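Local coordinates for type IV secretion system protein VirB11 (Brucella suis, PDB 2GZA) that hydrolyses ATP as a hexameric ATPase of the Brucella type IV secretion system, a virulence machine that may help establish the replication niche in the host, at residues G47-E52 against E58-P63; E68-L73 against G113-T118; L298-N303 against E312-L317. All coordinates share one frame; numbering follows the deposited sequence.

Contact 1: residues G47-E52 against E58-P63; sequences GEVFCE and EYYAVP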
# COMPACT_ATOMS: atom_id res chain seq x y z
N GLY C 47 -18.15 34.73 -37.95
CA GLY C 47 -18.52 34.72 -39.36
C GLY C 47 -18.90 33.38 -39.96
O GLY C 47 -19.34 33.33 -41.10
N GLU C 48 -18.73 32.29 -39.22
CA GLU C 48 -19.04 30.98 -39.77
C GLU C 48 -19.70 30.02 -38.79
O GLU C 48 -19.60 30.19 -37.58
CB GLU C 48 -17.82 30.34 -40.45
CG GLU C 48 -16.47 30.63 -39.82
CD GLU C 48 -15.47 29.51 -40.06
OE1 GLU C 48 -14.66 29.61 -41.00
OE2 GLU C 48 -15.50 28.52 -39.30
N VAL C 49 -20.40 29.04 -39.35
CA VAL C 49 -20.91 27.92 -38.58
C VAL C 49 -20.58 26.61 -39.28
O VAL C 49 -20.51 26.56 -40.51
CB VAL C 49 -22.45 28.03 -38.27
CG1 VAL C 49 -22.89 29.47 -38.13
CG2 VAL C 49 -23.28 27.32 -39.31
N PHE C 50 -20.35 25.58 -38.50
CA PHE C 50 -20.23 24.23 -39.02
C PHE C 50 -21.30 23.36 -38.38
O PHE C 50 -21.45 23.36 -37.16
CB PHE C 50 -18.83 23.66 -38.75
CG PHE C 50 -17.81 24.05 -39.77
CD1 PHE C 50 -17.08 25.22 -39.64
CD2 PHE C 50 -17.59 23.25 -40.88
CE1 PHE C 50 -16.13 25.58 -40.58
CE2 PHE C 50 -16.64 23.61 -41.84
CZ PHE C 50 -15.91 24.77 -41.68
N CYS C 51 -22.06 22.65 -39.20
CA CYS C 51 -23.09 21.76 -38.68
C CYS C 51 -22.95 20.32 -39.15
O CYS C 51 -22.51 20.06 -40.27
CB CYS C 51 -24.50 22.31 -38.95
SG CYS C 51 -25.00 22.32 -40.67
N GLU C 52 -23.28 19.39 -38.26
CA GLU C 52 -23.21 17.97 -38.55
C GLU C 52 -24.56 17.50 -39.09
O GLU C 52 -25.56 17.51 -38.37
CB GLU C 52 -22.83 17.19 -37.29
CG GLU C 52 -23.01 15.68 -37.41
CD GLU C 52 -22.37 14.91 -36.27
OE1 GLU C 52 -21.16 15.12 -36.01
OE2 GLU C 52 -23.07 14.09 -35.64
N GLU C 58 -20.86 20.49 -42.53
CA GLU C 58 -21.22 21.43 -43.58
C GLU C 58 -20.84 22.84 -43.15
O GLU C 58 -21.06 23.21 -42.00
CB GLU C 58 -22.73 21.38 -43.86
CG GLU C 58 -23.31 19.99 -44.06
CD GLU C 58 -24.66 20.00 -44.74
OE1 GLU C 58 -24.70 20.15 -45.98
OE2 GLU C 58 -25.68 19.87 -44.04
N TYR C 59 -20.28 23.60 -44.07
CA TYR C 59 -19.87 24.98 -43.81
C TYR C 59 -20.96 25.97 -44.23
O TYR C 59 -21.56 25.82 -45.29
CB TYR C 59 -18.54 25.27 -44.53
CG TYR C 59 -18.13 26.72 -44.57
CD1 TYR C 59 -17.45 27.30 -43.51
CD2 TYR C 59 -18.44 27.52 -45.67
CE1 TYR C 59 -17.07 28.63 -43.54
CE2 TYR C 59 -18.06 28.85 -45.71
CZ TYR C 59 -17.38 29.40 -44.64
OH TYR C 59 -17.01 30.72 -44.66
N TYR C 60 -21.22 26.97 -43.40
CA TYR C 60 -22.13 28.07 -43.74
C TYR C 60 -21.57 29.40 -43.29
O TYR C 60 -21.09 29.55 -42.16
CB TYR C 60 -23.51 27.85 -43.14
CG TYR C 60 -24.23 26.66 -43.70
CD1 TYR C 60 -24.27 25.46 -42.99
CD2 TYR C 60 -24.85 26.71 -44.95
CE1 TYR C 60 -24.93 24.35 -43.50
CE2 TYR C 60 -25.51 25.59 -45.47
CZ TYR C 60 -25.54 24.42 -44.73
OH TYR C 60 -26.18 23.32 -45.22
N ALA C 61 -21.62 30.38 -44.18
CA ALA C 61 -21.14 31.72 -43.89
C ALA C 61 -22.24 32.57 -43.27
O ALA C 61 -23.31 32.77 -43.86
CB ALA C 61 -20.58 32.36 -45.15
N VAL C 62 -21.95 33.08 -42.08
CA VAL C 62 -22.90 33.91 -41.35
C VAL C 62 -22.17 35.19 -40.93
O VAL C 62 -21.63 35.26 -39.83
CB VAL C 62 -23.47 33.20 -40.11
CG1 VAL C 62 -24.68 33.96 -39.59
CG2 VAL C 62 -23.83 31.78 -40.45
N PRO C 63 -22.11 36.18 -41.83
CA PRO C 63 -21.38 37.41 -41.49
C PRO C 63 -21.92 38.20 -40.29
O PRO C 63 -21.13 38.77 -39.55
CB PRO C 63 -21.40 38.23 -42.79
CG PRO C 63 -21.71 37.22 -43.87
CD PRO C 63 -22.64 36.24 -43.20

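Contact 2: residues E68-L73 against G113-T118; sequences EHLISL and GTISVT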
# COMPACT_ATOMS: atom_id res chain seq x y z
N GLU C 68 -18.23 39.96 -30.89
CA GLU C 68 -18.99 40.55 -29.79
C GLU C 68 -20.31 39.83 -29.51
O GLU C 68 -20.72 39.68 -28.36
CB GLU C 68 -19.22 42.05 -30.02
CG GLU C 68 -17.95 42.86 -30.30
CD GLU C 68 -16.85 42.66 -29.26
OE1 GLU C 68 -17.15 42.67 -28.05
OE2 GLU C 68 -15.67 42.49 -29.65
N HIS C 69 -20.97 39.38 -30.58
CA HIS C 69 -22.15 38.52 -30.51
C HIS C 69 -21.90 37.29 -29.64
O HIS C 69 -22.71 36.95 -28.77
CB HIS C 69 -22.49 38.02 -31.92
CG HIS C 69 -23.69 38.68 -32.54
ND1 HIS C 69 -23.68 39.98 -32.98
CD2 HIS C 69 -24.92 38.19 -32.83
CE1 HIS C 69 -24.86 40.28 -33.50
NE2 HIS C 69 -25.63 39.21 -33.41
N LEU C 70 -20.78 36.63 -29.91
CA LEU C 70 -20.41 35.38 -29.24
C LEU C 70 -20.00 35.61 -27.79
O LEU C 70 -20.27 34.76 -26.93
CB LEU C 70 -19.28 34.68 -30.00
CG LEU C 70 -19.42 34.51 -31.52
CD1 LEU C 70 -18.06 34.20 -32.14
CD2 LEU C 70 -20.46 33.46 -31.89
N ILE C 71 -19.36 36.75 -27.53
CA ILE C 71 -19.01 37.17 -26.18
C ILE C 71 -20.29 37.25 -25.35
O ILE C 71 -20.41 36.64 -24.29
CB ILE C 71 -18.25 38.55 -26.17
CG1 ILE C 71 -16.85 38.43 -26.78
CG2 ILE C 71 -18.18 39.16 -24.76
CD1 ILE C 71 -15.82 37.70 -25.92
N SER C 72 -21.25 38.00 -25.89
CA SER C 72 -22.57 38.19 -25.29
C SER C 72 -23.32 36.88 -25.11
O SER C 72 -24.01 36.69 -24.10
CB SER C 72 -23.43 39.11 -26.16
OG SER C 72 -22.82 40.37 -26.38
N LEU C 73 -23.20 36.00 -26.10
CA LEU C 73 -23.80 34.67 -26.03
C LEU C 73 -23.27 33.91 -24.84
O LEU C 73 -24.05 33.32 -24.09
CB LEU C 73 -23.57 33.90 -27.33
CG LEU C 73 -23.91 32.41 -27.38
CD1 LEU C 73 -25.37 32.14 -27.05
CD2 LEU C 73 -23.58 31.85 -28.73
N GLY C 113 -9.34 36.42 -30.68
CA GLY C 113 -10.30 36.93 -31.64
C GLY C 113 -11.28 35.88 -32.12
O GLY C 113 -11.99 36.11 -33.10
N THR C 114 -11.31 34.73 -31.44
CA THR C 114 -12.29 33.67 -31.71
C THR C 114 -12.99 33.22 -30.43
O THR C 114 -12.44 33.33 -29.34
CB THR C 114 -11.65 32.39 -32.33
OG1 THR C 114 -10.86 31.71 -31.35
CG2 THR C 114 -10.78 32.73 -33.54
N ILE C 115 -14.21 32.72 -30.59
CA ILE C 115 -14.92 32.00 -29.54
C ILE C 115 -15.32 30.65 -30.12
O ILE C 115 -15.72 30.57 -31.28
CB ILE C 115 -16.20 32.74 -29.09
CG1 ILE C 115 -15.89 34.19 -28.72
CG2 ILE C 115 -16.92 31.98 -27.96
CD1 ILE C 115 -15.21 34.38 -27.38
N SER C 116 -15.19 29.59 -29.33
CA SER C 116 -15.66 28.28 -29.77
C SER C 116 -16.97 27.89 -29.11
O SER C 116 -17.07 27.85 -27.88
CB SER C 116 -14.61 27.18 -29.53
OG SER C 116 -15.10 25.92 -29.96
N VAL C 117 -17.97 27.61 -29.94
CA VAL C 117 -19.28 27.18 -29.49
C VAL C 117 -19.58 25.81 -30.06
O VAL C 117 -19.40 25.58 -31.26
CB VAL C 117 -20.38 28.21 -29.90
CG1 VAL C 117 -21.78 27.61 -29.82
CG2 VAL C 117 -20.30 29.44 -29.03
N THR C 118 -20.03 24.90 -29.21
CA THR C 118 -20.53 23.62 -29.69
C THR C 118 -21.87 23.31 -29.05
O THR C 118 -21.99 23.22 -27.83
CB THR C 118 -19.54 22.49 -29.44
OG1 THR C 118 -18.28 22.84 -30.03
CG2 THR C 118 -20.07 21.20 -30.07

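Contact 3: residues L298-N303 against E312-L317; sequences LMVLQN and EIIRRL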
# COMPACT_ATOMS: atom_id res chain seq x y z
N LEU C 298 5.28 7.02 -16.47
CA LEU C 298 5.68 7.94 -15.41
C LEU C 298 4.79 9.19 -15.36
O LEU C 298 4.52 9.72 -14.29
CB LEU C 298 7.15 8.34 -15.57
CG LEU C 298 8.30 7.49 -15.01
CD1 LEU C 298 8.00 5.99 -14.92
CD2 LEU C 298 9.60 7.75 -15.78
N MET C 299 4.33 9.64 -16.52
CA MET C 299 3.43 10.77 -16.60
C MET C 299 2.06 10.42 -16.00
O MET C 299 1.46 11.24 -15.31
CB MET C 299 3.29 11.26 -18.04
CG MET C 299 4.55 11.87 -18.57
SD MET C 299 4.49 12.13 -20.34
CE MET C 299 6.16 12.69 -20.64
N VAL C 300 1.59 9.21 -16.28
CA VAL C 300 0.33 8.72 -15.72
C VAL C 300 0.36 8.74 -14.19
O VAL C 300 -0.63 9.12 -13.54
CB VAL C 300 -0.01 7.28 -16.23
CG1 VAL C 300 -1.27 6.74 -15.57
CG2 VAL C 300 -0.18 7.27 -17.75
N LEU C 301 1.49 8.37 -13.62
CA LEU C 301 1.67 8.36 -12.18
C LEU C 301 1.65 9.75 -11.55
O LEU C 301 1.60 9.87 -10.33
CB LEU C 301 2.95 7.61 -11.80
CG LEU C 301 2.96 6.09 -12.00
CD1 LEU C 301 4.38 5.55 -11.94
CD2 LEU C 301 2.06 5.39 -10.99
N GLN C 302 1.68 10.80 -12.37
CA GLN C 302 1.57 12.18 -11.90
C GLN C 302 0.11 12.58 -11.67
O GLN C 302 -0.17 13.61 -11.06
CB GLN C 302 2.20 13.16 -12.90
CG GLN C 302 3.62 12.85 -13.30
CD GLN C 302 4.62 13.39 -12.33
OE1 GLN C 302 4.32 14.31 -11.59
NE2 GLN C 302 5.84 12.83 -12.33
N ASN C 303 -0.80 11.75 -12.17
CA ASN C 303 -2.24 11.97 -12.03
C ASN C 303 -2.71 11.39 -10.70
O ASN C 303 -2.23 10.35 -10.28
CB ASN C 303 -2.97 11.27 -13.18
CG ASN C 303 -4.38 11.77 -13.39
OD1 ASN C 303 -4.64 12.50 -14.34
ND2 ASN C 303 -5.30 11.38 -12.52
N GLU C 312 1.60 -2.33 -13.99
CA GLU C 312 1.24 -3.26 -15.06
C GLU C 312 -0.06 -2.89 -15.79
O GLU C 312 -0.19 -3.17 -16.97
CB GLU C 312 1.18 -4.69 -14.53
N ILE C 313 -0.99 -2.24 -15.10
CA ILE C 313 -2.26 -1.80 -15.70
C ILE C 313 -2.08 -0.52 -16.52
O ILE C 313 -2.68 -0.37 -17.58
CB ILE C 313 -3.38 -1.66 -14.62
CG1 ILE C 313 -3.59 -3.00 -13.90
CG2 ILE C 313 -4.69 -1.15 -15.21
CD1 ILE C 313 -3.73 -4.22 -14.82
N ILE C 314 -1.22 0.38 -16.03
CA ILE C 314 -0.85 1.58 -16.77
C ILE C 314 -0.23 1.18 -18.11
O ILE C 314 -0.63 1.67 -19.17
CB ILE C 314 0.12 2.46 -15.95
CG1 ILE C 314 -0.59 3.01 -14.71
CG2 ILE C 314 0.68 3.61 -16.80
CD1 ILE C 314 0.32 3.63 -13.67
N ARG C 315 0.72 0.25 -18.05
CA ARG C 315 1.39 -0.26 -19.24
C ARG C 315 0.45 -0.98 -20.19
O ARG C 315 0.62 -0.94 -21.40
CB ARG C 315 2.56 -1.18 -18.85
CG ARG C 315 3.76 -0.46 -18.22
CD ARG C 315 4.33 0.65 -19.11
NE ARG C 315 4.91 0.12 -20.33
CZ ARG C 315 6.20 -0.15 -20.51
NH1 ARG C 315 7.08 0.09 -19.55
NH2 ARG C 315 6.61 -0.66 -21.66
N ARG C 316 -0.56 -1.64 -19.63
CA ARG C 316 -1.58 -2.27 -20.45
C ARG C 316 -2.49 -1.23 -21.12
O ARG C 316 -2.85 -1.39 -22.28
CB ARG C 316 -2.38 -3.26 -19.61
CG ARG C 316 -3.57 -3.86 -20.32
CD ARG C 316 -4.72 -3.80 -19.35
NE ARG C 316 -5.91 -4.56 -19.74
CZ ARG C 316 -5.99 -5.88 -19.80
NH1 ARG C 316 -4.95 -6.61 -19.52
NH2 ARG C 316 -7.12 -6.47 -20.15
N LEU C 317 -2.85 -0.18 -20.39
CA LEU C 317 -3.67 0.89 -20.94
C LEU C 317 -2.98 1.58 -22.11
O LEU C 317 -3.62 1.86 -23.12
CB LEU C 317 -4.07 1.90 -19.86
CG LEU C 317 -5.47 1.72 -19.27
CD1 LEU C 317 -6.55 1.60 -20.36
CD2 LEU C 317 -5.52 0.52 -18.38

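Contact 1: residues G47-E52 against E58-P63
Val49 and Tyr60 exchange two backbone hydrogen bonds, Val49 N to Tyr60 O being 2.9 Å, and Cys51 and Glu58 exchange another pair. A fifth bond joins Val62 N to Gly47 O at 2.8 Å. Between the bonded pairs, Glu48 faces Ala61 and Phe50 faces Tyr59 as non-hydrogen-bonded pairs, and Phe50 CA adds a CA-H...O contact to Glu58 O. This is an antiparallel beta hairpin, whose second strand forms an edge of the six-stranded antiparallel sheet of the chain.

The aromatic contacts divide between the two faces. Beside Glu48, the Phe50 and Tyr59 rings meet obliquely, planes 59° apart, with Phe50 CZ 3.5 Å from Tyr59 CD1. With chi1 at 169°, the Tyr59 ring lies along its own strand and brings CE1 to Glu48 CB at 3.6 Å. On the other face, Cys51 SG sits at the edge of the Tyr60 ring, 3.5 Å from Tyr60 CE1, a sulfur-aromatic contact.

Aliphatic packing adds to this: Val49, on the Cys51 and Tyr60 face, turns CG2 to Tyr60 CB, and CG1 to Val62 CG2 near the end of the pairing. Trp32 of helix 30-34 packs against Val49, Cys51, Tyr60 and Val62. The carboxylate of Glu58 forms a salt bridge with Arg53.

Contact 2: residues E68-L73 against G113-T118
Leu70 and Ile115 lie alongside each other, pointing in opposite senses, and their overlap is the main apolar contact between residues 68-73 and 113-118. Leu70 CB lies 3.7 Å from Ile115 CG1, while Leu70 CD1 reaches back to Ile115 CB at 3.9 Å, so the leucine meets the branched carbon of the isoleucine with both its root and one methyl. Farther out along the isoleucine, the methyl ends of Ile71 and Ile115 meet, CD1 to CD1 at 3.7 Å, the two chains crossing almost squarely. Ile115 holds CG1 anti to its carbonyl carbon (chi1 -52°), which brings that branch against Leu70, and its second torsion (chi2 -76°) then turns CD1 to Ile71. A looser touch, Leu73 CD2 to Val117 CG2 at 4.1 Å, extends the seam into the strand.

Between the two segments the contact is apolar; within the helix, Glu68 O accepts both Ser72 N and Ser72 OG, each at 3.0 Å, from opposite faces of its carbonyl plane, tying the serine hydroxyl back to the preceding turn.

Helix 67-81 thereby packs against the sheet at strand 116-120 and the residues leading into it. Val43 of strand 40-43 joins Leu70 and Val117, while Leu26 of helix 13-26 lies against Leu73. With aliphatic groups alone meeting here, the helix is probably held on the sheet between these segments by apolar burial and fit.

Contact 3: residues L298-N303 against E312-L317
Ile314 pushes its branched side chain against Val300 and sends its terminal methyl on to Leu301, so that one residue of the 312-317 helix segment makes every side-chain contact with residues 298-303. Against Val300 the two chains meet end-on, Ile314 CG2 coming against the branch point Val300 CB at 3.8 Å. Ile314 CG2 also lies 3.9 Å from Val300 CG2, while Ile314 CG1 rests 3.9 Å from Val300 CG1.

Leu301 is approached differently. Its chain lies nearly perpendicular to that of Ile314, with Leu301 CD2 3.6 Å from Ile314 CD1 and Leu301 CG somewhat farther from the same methyl. The extended second torsion of Ile314 (chi2 167°) carries CD1 past the valine and on to the leucine.

Val300 begins a type I beta turn that ends at Asn303, closed by a backbone hydrogen bond from Asn303 N to Val300 O at 3.0 Å; Val300 and Leu301 thus belong to the turn that leads toward the next helix. Ile270 of helix 265-274 also packs on Val300, and Ala297 on Ile314.

Subunit boundaries lie close by. Leu301 touches Gln308 of a second subunit, whereas Arg316 forms a salt bridge with Glu294 of a third. The apolar contact joins two successive helices of the ATPase chain, 289-300 and 311-321, packed together across a short connection, beside interfaces with neighbouring subunits in the six-chain assembly.

Overall arrangement
Contacts 1 and 2 are neighbours, their centres about 14 Å apart, and both reach the same six-stranded antiparallel sheet: strand pairing builds its edge in contact 1, and a helix packs on it in contact 2. Strand 57-61 of contact 1 is followed in the chain by helix 67-81 of contact 2. Contact 3, where helix meets helix, stands on the opposite side of the chain's centre, its own centre about 40 Å from that of contact 1 and 37 Å from that of contact 2. Of the three, only contact 3 is touched by neighbouring subunits. All three lie away from the predicted ATP-binding loop, Gly182 to Thr189.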